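Local atomic coordinates of glutathione S-transferase (Ceriporiopsis subvermispora, PDB entry 6J3E), a protein that binds glutathione and, as a serine-type glutathione S-transferase of a wood-rotting fungus, probably catalyses its transfer to or from small electrophilic substrates. Residues A[230-233]-A[234-237]; A[119-122]-A[123-127]; A[106-109]-A[110-114]; A[142-145]-A[146-150]. All coordinates share one frame; numbering follows the deposited sequence.

How the contacts relate
Following the chain from the N terminus, contact 3 (106-109 with 110-114) comes first, where the linker after helix 86-96 turns into the long helix 109-136 of the C-terminal helical domain. Contact 2 (119-122 with 123-127) lies further along that same helix, and both touch the second subunit. Contact 4 (142-145 with 146-150) follows on the next helix, 141-153, on the opposite side of the chain's centre from contact 3. Contact 1 (230-233 with 234-237) comes last, closing the tight turn that leads from helix 227-232 toward helix 235-247. All four are local and in series; none nests or crosses, and none touches another.

Contact 1: residues A[230-233]-A[234-237]; sequences KDFE and TWDD
A type I beta turn from Phe232 to Trp235 leads from the end of helix 227-232 of the glutathione S-transferase C-terminal domain toward helix 235-247, and Phe232 and Trp235 lay their rings against each other across it. The turn is closed by the bond from Trp235 N to Phe232 O, 3.1 Å long. One residue earlier, Asp231 O takes two donors from Thr234: the backbone N, and OG1, which lies in the carbonyl plane at 3.0 Å from Asp231 O. Thr234 OG1 can reach back like this because it sits between its own backbone N and carbonyl carbon (chi1 83°).

The two rings meet obliquely, their planes 32° apart and the centroid of the Phe232 ring 4.2 Å from that of the Trp235 six-membered ring. Phe232 CA stands over the five-membered ring of the same indole, 3.8 Å from its centroid and almost on the normal, a CH-pi contact. The tryptophan thus lies against both the backbone and the ring of Phe232. Around this pair, Phe182 meets the Phe232 ring edge-to-face and Arg179 makes a cation-pi contact with Trp235, joining the turn to helix 169-189. On the outer side, Lys230 NZ and Glu233 OE2 form a salt bridge at 3.2 Å. The polar edge of the indole helps to fix its rotation: Trp235 NE1 gives its hydrogen to Asp231 OD2 over 3.1 Å, approaching from above the carboxylate plane, with the N-H...O angle at 154°.

Contact 2: residues A[119-122]-A[123-127]; sequences FSEA and IVRAL
Phe119 carries its CG anti to the backbone N (chi1 180°), which swings the ring forward along the helix to meet Ile123, whose CG1 lies anti to its own carbonyl carbon and beside its backbone N (chi1 -59°). The two side chains meet as a CH-pi contact: Ile123 CG1 stands over one face of the phenyl ring, 4.0 Å from the centroid of Phe119 and displaced toward the rim. The other branch of the isoleucine, CG2, reaches the far end of the ring, 3.8 Å from Phe119 CZ. Val124 adds to the same cluster from another direction, its CG2 lying 3.9 Å from Phe119 CE1.

Beneath these side chains the backbone shows a wider pi-type turn at 120-122. Ile123 N still bonds to Phe119 O at 2.8 Å, but the next bond, Val124 N to Ser120 O, is weak at 3.3 Å and bent to 126°. Glu121 and Arg125 face each other as oppositely charged partners, although the placing of their ends is doubtful.

The segments belong to helix 109-136 of the helical C-terminal domain, and Phe119 lies about 6 Å from the glutathione-binding Lys26, side chain to side chain. Phe117 of the second subunit lies against Glu121 and Ala122. Within the chain, Trp214 of helix 206-222 meets the Phe119 ring and also touches Val124, and Ile185 of helix 169-189 packs on both Phe119 and Ile123.

Contact 3: residues A[106-109]-A[110-114]; sequences PETD and ALHAA
The backbone passes from a 3-10 segment at 106-108 into helix 109-136, and the first turn is bonded from His112 N to Thr108 O at 2.7 Å and from Ala113 N to Asp109 O at 3.1 Å. Thr108 O is gripped twice by the same residue, since the imidazole ND1 of His112 also donates to Thr108 O over 3.1 Å. That oxygen lies in the plane of the histidine ring, whereas ND1 stands above the plane of the carbonyl. Since a carbonyl oxygen can only accept, ND1 must carry the hydrogen in this bond. The Thr108 and His112 side chains run alongside each other, and a weak third bond joins His112 ND1 to Thr108 OG1 at 3.3 Å; the hydroxyl is also hydrogen-bonded to Pro105 O.

Thr108 occupies the N-cap of this long helix, the first of the glutathione S-transferase C-terminal domain, but caps nothing with its side chain. A water bridges part of the first turn instead, giving a hydrogen to Glu107 O and accepting one from Leu111 N at 3.2 Å. On the far end of the imidazole, NE2 accepts a weak bond from the backbone N of Ala207, at the start of helix 206-222. Asp109 turns its carboxylate to a salt bridge with Arg91 of helix 86-96. In the dimer, Phe199 of the second subunit packs on Ala110, and Phe115 of that subunit packs on Leu111.

Contact 4: residues A[142-145]-A[146-150]; sequences RSEE and FFRRT
Glu145 and Arg149, one helical turn apart, are joined by a side-on salt bridge in which NE and NH2 of the guanidinium both face the carboxylate. Arg149 NH2 reaches Glu145 OE2 at 3.1 Å and Arg149 NE reaches Glu145 OE1 at 3.2 Å, while NH2 also shares OE1. The carboxylate is met on its syn side, and the two flat groups are turned 29° against each other. Glu144 and Arg148 pair differently: their side chains run alongside each other, and a single bond of 2.7 Å links Arg148 NE to Glu144 OE1, nearly in line with the C-O bond. Glu144 starts anti to its backbone N and then bends sharply (chi2 -78°), which turns its carboxylate forward to meet the arginine.

Backbone i to i+4 bonds lie under both pairs, with Arg148 N held by Glu144 O at 2.9 Å. In the next shell, Asn136 ND2 gives Glu144 OE1 a second bond, and Glu152 and Glu161 form salt bridges with the NH1 and NH2 of Arg148, so that its single positive charge is shared among three carboxylates.

Phe146 and Phe147 carry helix 141-153 onto its neighbours. Phe147 packs on Thr135 and Asn136 of helix 109-136 and meets Tyr45 edge-to-face, near the glutathione-binding Arg151, while Phe146 and Arg142 lie on Pro46, in the loop between strand 38-42 and helix 48-55.

Contact 1: residues A[230-233]-A[234-237]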
loop_
_atom_site.group_PDB
_atom_site.type_symbol
_atom_site.label_atom_id
_atom_site.label_comp_id
_atom_site.label_asym_id
_atom_site.label_seq_id
_atom_site.Cartn_x
_atom_site.Cartn_y
_atom_site.Cartn_z
ATOM N N LYS A 230 13.990 -22.046 -8.267
ATOM C CA LYS A 230 13.195 -23.251 -8.074
ATOM C C LYS A 230 12.595 -23.287 -6.671
ATOM O O LYS A 230 11.483 -23.799 -6.489
ATOM C CB LYS A 230 14.034 -24.502 -8.394
ATOM C CG LYS A 230 13.732 -25.054 -9.827
ATOM C CD LYS A 230 12.185 -25.250 -10.042
ATOM C CE LYS A 230 11.701 -26.223 -11.185
ATOM N NZ LYS A 230 11.493 -25.654 -12.546
ATOM N N ASP A 231 13.277 -22.685 -5.694
ATOM C CA ASP A 231 12.693 -22.514 -4.368
ATOM C C ASP A 231 11.560 -21.496 -4.391
ATOM O O ASP A 231 10.527 -21.688 -3.732
ATOM C CB ASP A 231 13.768 -22.076 -3.375
ATOM C CG ASP A 231 13.203 -21.762 -1.995
ATOM O OD1 ASP A 231 12.563 -22.650 -1.377
ATOM O OD2 ASP A 231 13.398 -20.613 -1.522
ATOM N N PHE A 232 11.741 -20.405 -5.144
ATOM C CA PHE A 232 10.731 -19.355 -5.204
ATOM C C PHE A 232 9.387 -19.905 -5.644
ATOM O O PHE A 232 8.340 -19.456 -5.163
ATOM C CB PHE A 232 11.183 -18.240 -6.157
ATOM C CG PHE A 232 10.401 -16.956 -6.029
ATOM C CD1 PHE A 232 9.151 -16.820 -6.606
ATOM C CD2 PHE A 232 10.935 -15.865 -5.359
ATOM C CE1 PHE A 232 8.446 -15.643 -6.499
ATOM C CE2 PHE A 232 10.232 -14.670 -5.268
ATOM C CZ PHE A 232 8.988 -14.567 -5.833
ATOM N N GLU A 233 9.382 -20.863 -6.572
ATOM C CA GLU A 233 8.077 -21.290 -7.055
ATOM C C GLU A 233 7.371 -22.246 -6.105
ATOM O O GLU A 233 6.236 -22.641 -6.395
ATOM C CB GLU A 233 8.151 -21.909 -8.458
ATOM C CG GLU A 233 9.473 -22.431 -8.967
ATOM C CD GLU A 233 9.360 -22.885 -10.404
ATOM O OE1 GLU A 233 9.042 -22.050 -11.284
ATOM O OE2 GLU A 233 9.518 -24.097 -10.643
ATOM N N THR A 234 7.985 -22.619 -4.981
ATOM C CA THR A 234 7.253 -23.354 -3.958
ATOM C C THR A 234 6.617 -22.439 -2.926
ATOM O O THR A 234 5.860 -22.919 -2.077
ATOM C CB THR A 234 8.164 -24.331 -3.227
ATOM O OG1 THR A 234 8.880 -23.625 -2.202
ATOM C CG2 THR A 234 9.143 -24.978 -4.195
ATOM N N TRP A 235 6.922 -21.147 -2.956
ATOM C CA TRP A 235 6.408 -20.255 -1.928
ATOM C C TRP A 235 4.891 -20.157 -2.013
ATOM O O TRP A 235 4.311 -20.120 -3.106
ATOM C CB TRP A 235 7.005 -18.860 -2.075
ATOM C CG TRP A 235 8.452 -18.762 -1.827
ATOM C CD1 TRP A 235 9.316 -19.771 -1.509
ATOM C CD2 TRP A 235 9.228 -17.566 -1.872
ATOM N NE1 TRP A 235 10.583 -19.273 -1.360
ATOM C CE2 TRP A 235 10.554 -17.920 -1.575
ATOM C CE3 TRP A 235 8.927 -16.222 -2.146
ATOM C CZ2 TRP A 235 11.583 -16.979 -1.534
ATOM C CZ3 TRP A 235 9.949 -15.286 -2.103
ATOM C CH2 TRP A 235 11.262 -15.669 -1.807
ATOM N N ASP A 236 4.255 -20.073 -0.843
ATOM C CA ASP A 236 2.816 -19.845 -0.750
ATOM C C ASP A 236 2.058 -20.833 -1.622
ATOM O O ASP A 236 1.251 -20.450 -2.475
ATOM C CB ASP A 236 2.460 -18.408 -1.130
ATOM C CG ASP A 236 3.127 -17.387 -0.231
ATOM O OD1 ASP A 236 2.814 -17.371 0.985
ATOM O OD2 ASP A 236 3.960 -16.596 -0.747
ATOM N N ASP A 237 2.357 -22.121 -1.424
ATOM C CA ASP A 237 1.677 -23.188 -2.151
ATOM C C ASP A 237 1.768 -22.940 -3.653
ATOM O O ASP A 237 0.814 -23.147 -4.404
ATOM C CB ASP A 237 0.222 -23.315 -1.677
ATOM C CG ASP A 237 -0.435 -24.610 -2.124
ATOM O OD1 ASP A 237 -0.107 -25.677 -1.551
ATOM O OD2 ASP A 237 -1.301 -24.556 -3.026
#

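Contact 2: residues A[119-122]-A[123-127]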
loop_
_atom_site.group_PDB
_atom_site.type_symbol
_atom_site.label_atom_id
_atom_site.label_comp_id
_atom_site.label_asym_id
_atom_site.label_seq_id
_atom_site.Cartn_x
_atom_site.Cartn_y
_atom_site.Cartn_z
ATOM N N PHE A 119 2.951 -2.265 -2.797
ATOM C CA PHE A 119 3.820 -3.216 -3.464
ATOM C C PHE A 119 5.268 -2.742 -3.442
ATOM O O PHE A 119 6.184 -3.534 -3.191
ATOM C CB PHE A 119 3.330 -3.425 -4.899
ATOM C CG PHE A 119 4.162 -4.391 -5.685
ATOM C CD1 PHE A 119 5.288 -3.961 -6.369
ATOM C CD2 PHE A 119 3.835 -5.735 -5.725
ATOM C CE1 PHE A 119 6.069 -4.860 -7.090
ATOM C CE2 PHE A 119 4.601 -6.638 -6.435
ATOM C CZ PHE A 119 5.717 -6.202 -7.125
ATOM N N SER A 120 5.499 -1.459 -3.734
ATOM C CA SER A 120 6.861 -0.938 -3.696
ATOM C C SER A 120 7.441 -1.057 -2.299
ATOM O O SER A 120 8.600 -1.443 -2.127
ATOM C CB SER A 120 6.893 0.519 -4.167
ATOM O OG SER A 120 6.785 0.613 -5.580
ATOM N N GLU A 121 6.648 -0.727 -1.285
ATOM C CA GLU A 121 7.130 -0.867 0.081
ATOM C C GLU A 121 7.390 -2.323 0.436
ATOM O O GLU A 121 8.393 -2.629 1.079
ATOM C CB GLU A 121 6.137 -0.252 1.062
ATOM C CG GLU A 121 6.338 1.235 1.224
ATOM C CD GLU A 121 7.807 1.599 1.330
ATOM O OE1 GLU A 121 8.467 1.130 2.284
ATOM O OE2 GLU A 121 8.294 2.344 0.452
ATOM N N ALA A 122 6.507 -3.240 0.027
ATOM C CA ALA A 122 6.651 -4.623 0.473
ATOM C C ALA A 122 7.672 -5.419 -0.339
ATOM O O ALA A 122 8.341 -6.294 0.218
ATOM C CB ALA A 122 5.306 -5.347 0.433
ATOM N N ILE A 123 7.803 -5.158 -1.636
ATOM C CA ILE A 123 8.565 -6.016 -2.545
ATOM C C ILE A 123 9.835 -5.329 -3.026
ATOM O O ILE A 123 10.943 -5.828 -2.808
ATOM C CB ILE A 123 7.695 -6.463 -3.742
ATOM C CG1 ILE A 123 6.459 -7.239 -3.271
ATOM C CG2 ILE A 123 8.499 -7.263 -4.727
ATOM C CD1 ILE A 123 6.737 -8.178 -2.118
ATOM N N VAL A 124 9.695 -4.173 -3.673
ATOM C CA VAL A 124 10.737 -3.663 -4.558
ATOM C C VAL A 124 12.031 -3.440 -3.802
ATOM O O VAL A 124 13.114 -3.801 -4.285
ATOM C CB VAL A 124 10.262 -2.379 -5.257
ATOM C CG1 VAL A 124 11.441 -1.644 -5.898
ATOM C CG2 VAL A 124 9.224 -2.711 -6.303
ATOM N N ARG A 125 11.953 -2.856 -2.604
ATOM C CA ARG A 125 13.177 -2.621 -1.847
ATOM C C ARG A 125 13.742 -3.901 -1.249
ATOM O O ARG A 125 14.948 -3.968 -0.996
ATOM C CB ARG A 125 12.935 -1.597 -0.752
ATOM C CG ARG A 125 11.995 -0.510 -1.177
ATOM C CD ARG A 125 11.264 0.037 0.023
ATOM N NE ARG A 125 12.186 0.661 0.968
ATOM C CZ ARG A 125 11.850 0.995 2.207
ATOM N NH1 ARG A 125 12.739 1.559 3.020
ATOM N NH2 ARG A 125 10.618 0.746 2.645
ATOM N N ALA A 126 12.904 -4.918 -1.024
ATOM C CA ALA A 126 13.414 -6.207 -0.563
ATOM C C ALA A 126 14.188 -6.915 -1.667
ATOM O O ALA A 126 15.204 -7.561 -1.399
ATOM C CB ALA A 126 12.264 -7.085 -0.065
ATOM N N LEU A 127 13.738 -6.786 -2.920
ATOM C CA LEU A 127 14.446 -7.439 -4.013
ATOM C C LEU A 127 15.816 -6.827 -4.252
ATOM O O LEU A 127 16.769 -7.557 -4.550
ATOM C CB LEU A 127 13.631 -7.379 -5.294
ATOM C CG LEU A 127 12.308 -8.116 -5.232
ATOM C CD1 LEU A 127 11.590 -7.994 -6.568
ATOM C CD2 LEU A 127 12.570 -9.545 -4.952
#

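Contact 3: residues A[106-109]-A[110-114]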
loop_
_atom_site.group_PDB
_atom_site.type_symbol
_atom_site.label_atom_id
_atom_site.label_comp_id
_atom_site.label_asym_id
_atom_site.label_seq_id
_atom_site.Cartn_x
_atom_site.Cartn_y
_atom_site.Cartn_z
ATOM N N PRO A 106 -12.363 1.822 -13.506
ATOM C CA PRO A 106 -12.309 3.150 -12.864
ATOM C C PRO A 106 -12.566 3.147 -11.366
ATOM O O PRO A 106 -11.953 3.946 -10.650
ATOM C CB PRO A 106 -13.394 3.938 -13.616
ATOM C CG PRO A 106 -13.438 3.306 -14.941
ATOM C CD PRO A 106 -13.168 1.836 -14.735
ATOM N N GLU A 107 -13.471 2.294 -10.873
ATOM C CA GLU A 107 -13.727 2.253 -9.440
ATOM C C GLU A 107 -12.518 1.765 -8.654
ATOM O O GLU A 107 -12.481 1.950 -7.433
ATOM C CB GLU A 107 -14.922 1.353 -9.135
ATOM C CG GLU A 107 -16.265 1.979 -9.408
ATOM C CD GLU A 107 -17.432 1.162 -8.850
ATOM O OE1 GLU A 107 -17.196 0.231 -8.044
ATOM O OE2 GLU A 107 -18.589 1.463 -9.221
ATOM N N THR A 108 -11.530 1.163 -9.323
ATOM C CA THR A 108 -10.331 0.625 -8.685
ATOM C C THR A 108 -9.102 1.500 -8.871
ATOM O O THR A 108 -8.004 1.091 -8.478
ATOM C CB THR A 108 -10.013 -0.771 -9.225
ATOM O OG1 THR A 108 -9.616 -0.674 -10.603
ATOM C CG2 THR A 108 -11.231 -1.688 -9.096
ATOM N N ASP A 109 -9.254 2.691 -9.448
ATOM C CA ASP A 109 -8.081 3.436 -9.894
ATOM C C ASP A 109 -7.280 3.970 -8.716
ATOM O O ASP A 109 -6.046 3.846 -8.683
ATOM C CB ASP A 109 -8.498 4.574 -10.809
ATOM C CG ASP A 109 -7.323 5.371 -11.291
ATOM O OD1 ASP A 109 -6.828 6.231 -10.533
ATOM O OD2 ASP A 109 -6.887 5.127 -12.427
ATOM N N ALA A 110 -7.960 4.590 -7.745
ATOM C CA ALA A 110 -7.262 5.059 -6.555
ATOM C C ALA A 110 -6.715 3.886 -5.738
ATOM O O ALA A 110 -5.595 3.954 -5.225
ATOM C CB ALA A 110 -8.182 5.947 -5.728
ATOM N N LEU A 111 -7.464 2.790 -5.646
ATOM C CA LEU A 111 -6.972 1.613 -4.942
ATOM C C LEU A 111 -5.750 1.021 -5.625
ATOM O O LEU A 111 -4.831 0.534 -4.945
ATOM C CB LEU A 111 -8.074 0.568 -4.834
ATOM C CG LEU A 111 -9.045 0.867 -3.705
ATOM C CD1 LEU A 111 -10.275 -0.039 -3.794
ATOM C CD2 LEU A 111 -8.338 0.665 -2.390
ATOM N N HIS A 112 -5.718 1.046 -6.965
ATOM C CA HIS A 112 -4.522 0.609 -7.689
ATOM C C HIS A 112 -3.326 1.474 -7.333
ATOM O O HIS A 112 -2.229 0.964 -7.066
ATOM C CB HIS A 112 -4.758 0.645 -9.198
ATOM C CG HIS A 112 -5.131 -0.682 -9.788
ATOM N ND1 HIS A 112 -6.441 -1.094 -9.930
ATOM C CD2 HIS A 112 -4.365 -1.687 -10.280
ATOM C CE1 HIS A 112 -6.462 -2.297 -10.480
ATOM N NE2 HIS A 112 -5.217 -2.677 -10.708
ATOM N N ALA A 113 -3.514 2.792 -7.338
ATOM C CA ALA A 113 -2.406 3.678 -7.001
ATOM C C ALA A 113 -1.910 3.403 -5.595
ATOM O O ALA A 113 -0.700 3.463 -5.333
ATOM C CB ALA A 113 -2.826 5.139 -7.133
ATOM N N ALA A 114 -2.833 3.095 -4.676
ATOM C CA ALA A 114 -2.421 2.708 -3.337
ATOM C C ALA A 114 -1.717 1.358 -3.363
ATOM O O ALA A 114 -0.726 1.149 -2.656
ATOM C CB ALA A 114 -3.627 2.673 -2.405
HETATM O O HOH W 1 -10.631 2.911 -5.977
#

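Contact 4: residues A[142-145]-A[146-150]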
loop_
_atom_site.group_PDB
_atom_site.type_symbol
_atom_site.label_atom_id
_atom_site.label_comp_id
_atom_site.label_asym_id
_atom_site.label_seq_id
_atom_site.Cartn_x
_atom_site.Cartn_y
_atom_site.Cartn_z
ATOM N N ARG A 142 28.015 -1.139 -22.100
ATOM C CA ARG A 142 27.744 0.289 -21.908
ATOM C C ARG A 142 26.760 0.522 -20.757
ATOM O O ARG A 142 26.960 1.423 -19.929
ATOM C CB ARG A 142 27.220 0.912 -23.208
ATOM C CG ARG A 142 28.168 0.864 -24.415
ATOM C CD ARG A 142 27.770 1.904 -25.475
ATOM N NE ARG A 142 27.612 3.225 -24.863
ATOM C CZ ARG A 142 26.499 3.947 -24.892
ATOM N NH1 ARG A 142 25.424 3.510 -25.547
ATOM N NH2 ARG A 142 26.473 5.119 -24.274
ATOM N N SER A 143 25.685 -0.283 -20.695
ATOM C CA SER A 143 24.749 -0.211 -19.570
ATOM C C SER A 143 25.397 -0.660 -18.268
ATOM O O SER A 143 25.058 -0.133 -17.202
ATOM C CB SER A 143 23.509 -1.069 -19.836
ATOM O OG SER A 143 22.582 -0.441 -20.718
ATOM N N GLU A 144 26.315 -1.633 -18.332
ATOM C CA GLU A 144 26.956 -2.131 -17.116
ATOM C C GLU A 144 27.821 -1.058 -16.469
ATOM O O GLU A 144 27.787 -0.880 -15.248
ATOM C CB GLU A 144 27.787 -3.378 -17.421
ATOM C CG GLU A 144 28.259 -4.141 -16.187
ATOM C CD GLU A 144 29.457 -3.498 -15.492
ATOM O OE1 GLU A 144 29.633 -3.754 -14.273
ATOM O OE2 GLU A 144 30.222 -2.748 -16.162
ATOM N N GLU A 145 28.624 -0.346 -17.266
ATOM C CA GLU A 145 29.406 0.757 -16.713
ATOM C C GLU A 145 28.496 1.757 -16.009
ATOM O O GLU A 145 28.743 2.149 -14.858
ATOM C CB GLU A 145 30.217 1.435 -17.830
ATOM C CG GLU A 145 31.185 2.548 -17.368
ATOM C CD GLU A 145 30.502 3.900 -17.101
ATOM O OE1 GLU A 145 30.910 4.585 -16.136
ATOM O OE2 GLU A 145 29.566 4.289 -17.844
ATOM N N PHE A 146 27.403 2.144 -16.677
ATOM C CA PHE A 146 26.469 3.111 -16.114
ATOM C C PHE A 146 25.749 2.552 -14.886
ATOM O O PHE A 146 25.609 3.236 -13.864
ATOM C CB PHE A 146 25.462 3.516 -17.191
ATOM C CG PHE A 146 24.462 4.543 -16.737
ATOM C CD1 PHE A 146 23.324 4.165 -16.041
ATOM C CD2 PHE A 146 24.650 5.894 -17.033
ATOM C CE1 PHE A 146 22.393 5.112 -15.634
ATOM C CE2 PHE A 146 23.727 6.848 -16.626
ATOM C CZ PHE A 146 22.584 6.453 -15.934
ATOM N N PHE A 147 25.246 1.325 -14.984
ATOM C CA PHE A 147 24.440 0.767 -13.900
ATOM C C PHE A 147 25.281 0.548 -12.648
ATOM O O PHE A 147 24.891 0.941 -11.538
ATOM C CB PHE A 147 23.808 -0.545 -14.357
ATOM C CG PHE A 147 22.752 -1.058 -13.438
ATOM C CD1 PHE A 147 21.434 -0.709 -13.629
ATOM C CD2 PHE A 147 23.077 -1.909 -12.378
ATOM C CE1 PHE A 147 20.444 -1.183 -12.770
ATOM C CE2 PHE A 147 22.094 -2.387 -11.529
ATOM C CZ PHE A 147 20.773 -2.019 -11.732
ATOM N N ARG A 148 26.446 -0.073 -12.809
ATOM C CA ARG A 148 27.291 -0.342 -11.656
ATOM C C ARG A 148 27.695 0.954 -10.952
ATOM O O ARG A 148 27.610 1.048 -9.718
ATOM C CB ARG A 148 28.511 -1.147 -12.097
ATOM C CG ARG A 148 29.462 -1.419 -10.970
ATOM C CD ARG A 148 30.736 -2.085 -11.442
ATOM N NE ARG A 148 30.564 -3.499 -11.754
ATOM C CZ ARG A 148 30.555 -4.458 -10.826
ATOM N NH1 ARG A 148 30.683 -4.153 -9.529
ATOM N NH2 ARG A 148 30.417 -5.727 -11.191
ATOM N N ARG A 149 28.094 1.976 -11.724
ATOM C CA ARG A 149 28.614 3.212 -11.137
ATOM C C ARG A 149 27.547 3.924 -10.324
ATOM O O ARG A 149 27.775 4.306 -9.170
ATOM C CB ARG A 149 29.138 4.147 -12.235
ATOM C CG ARG A 149 29.828 5.409 -11.694
ATOM C CD ARG A 149 29.565 6.650 -12.544
ATOM N NE ARG A 149 29.433 6.337 -13.968
ATOM C CZ ARG A 149 28.478 6.840 -14.747
ATOM N NH1 ARG A 149 27.582 7.668 -14.219
ATOM N NH2 ARG A 149 28.402 6.500 -16.037
ATOM N N THR A 150 26.370 4.123 -10.928
ATOM C CA THR A 150 25.301 4.856 -10.261
ATOM C C THR A 150 24.740 4.075 -9.075
ATOM O O THR A 150 24.497 4.654 -8.008
ATOM C CB THR A 150 24.190 5.196 -11.265
ATOM O OG1 THR A 150 23.660 3.998 -11.850
ATOM C CG2 THR A 150 24.720 6.078 -12.374
#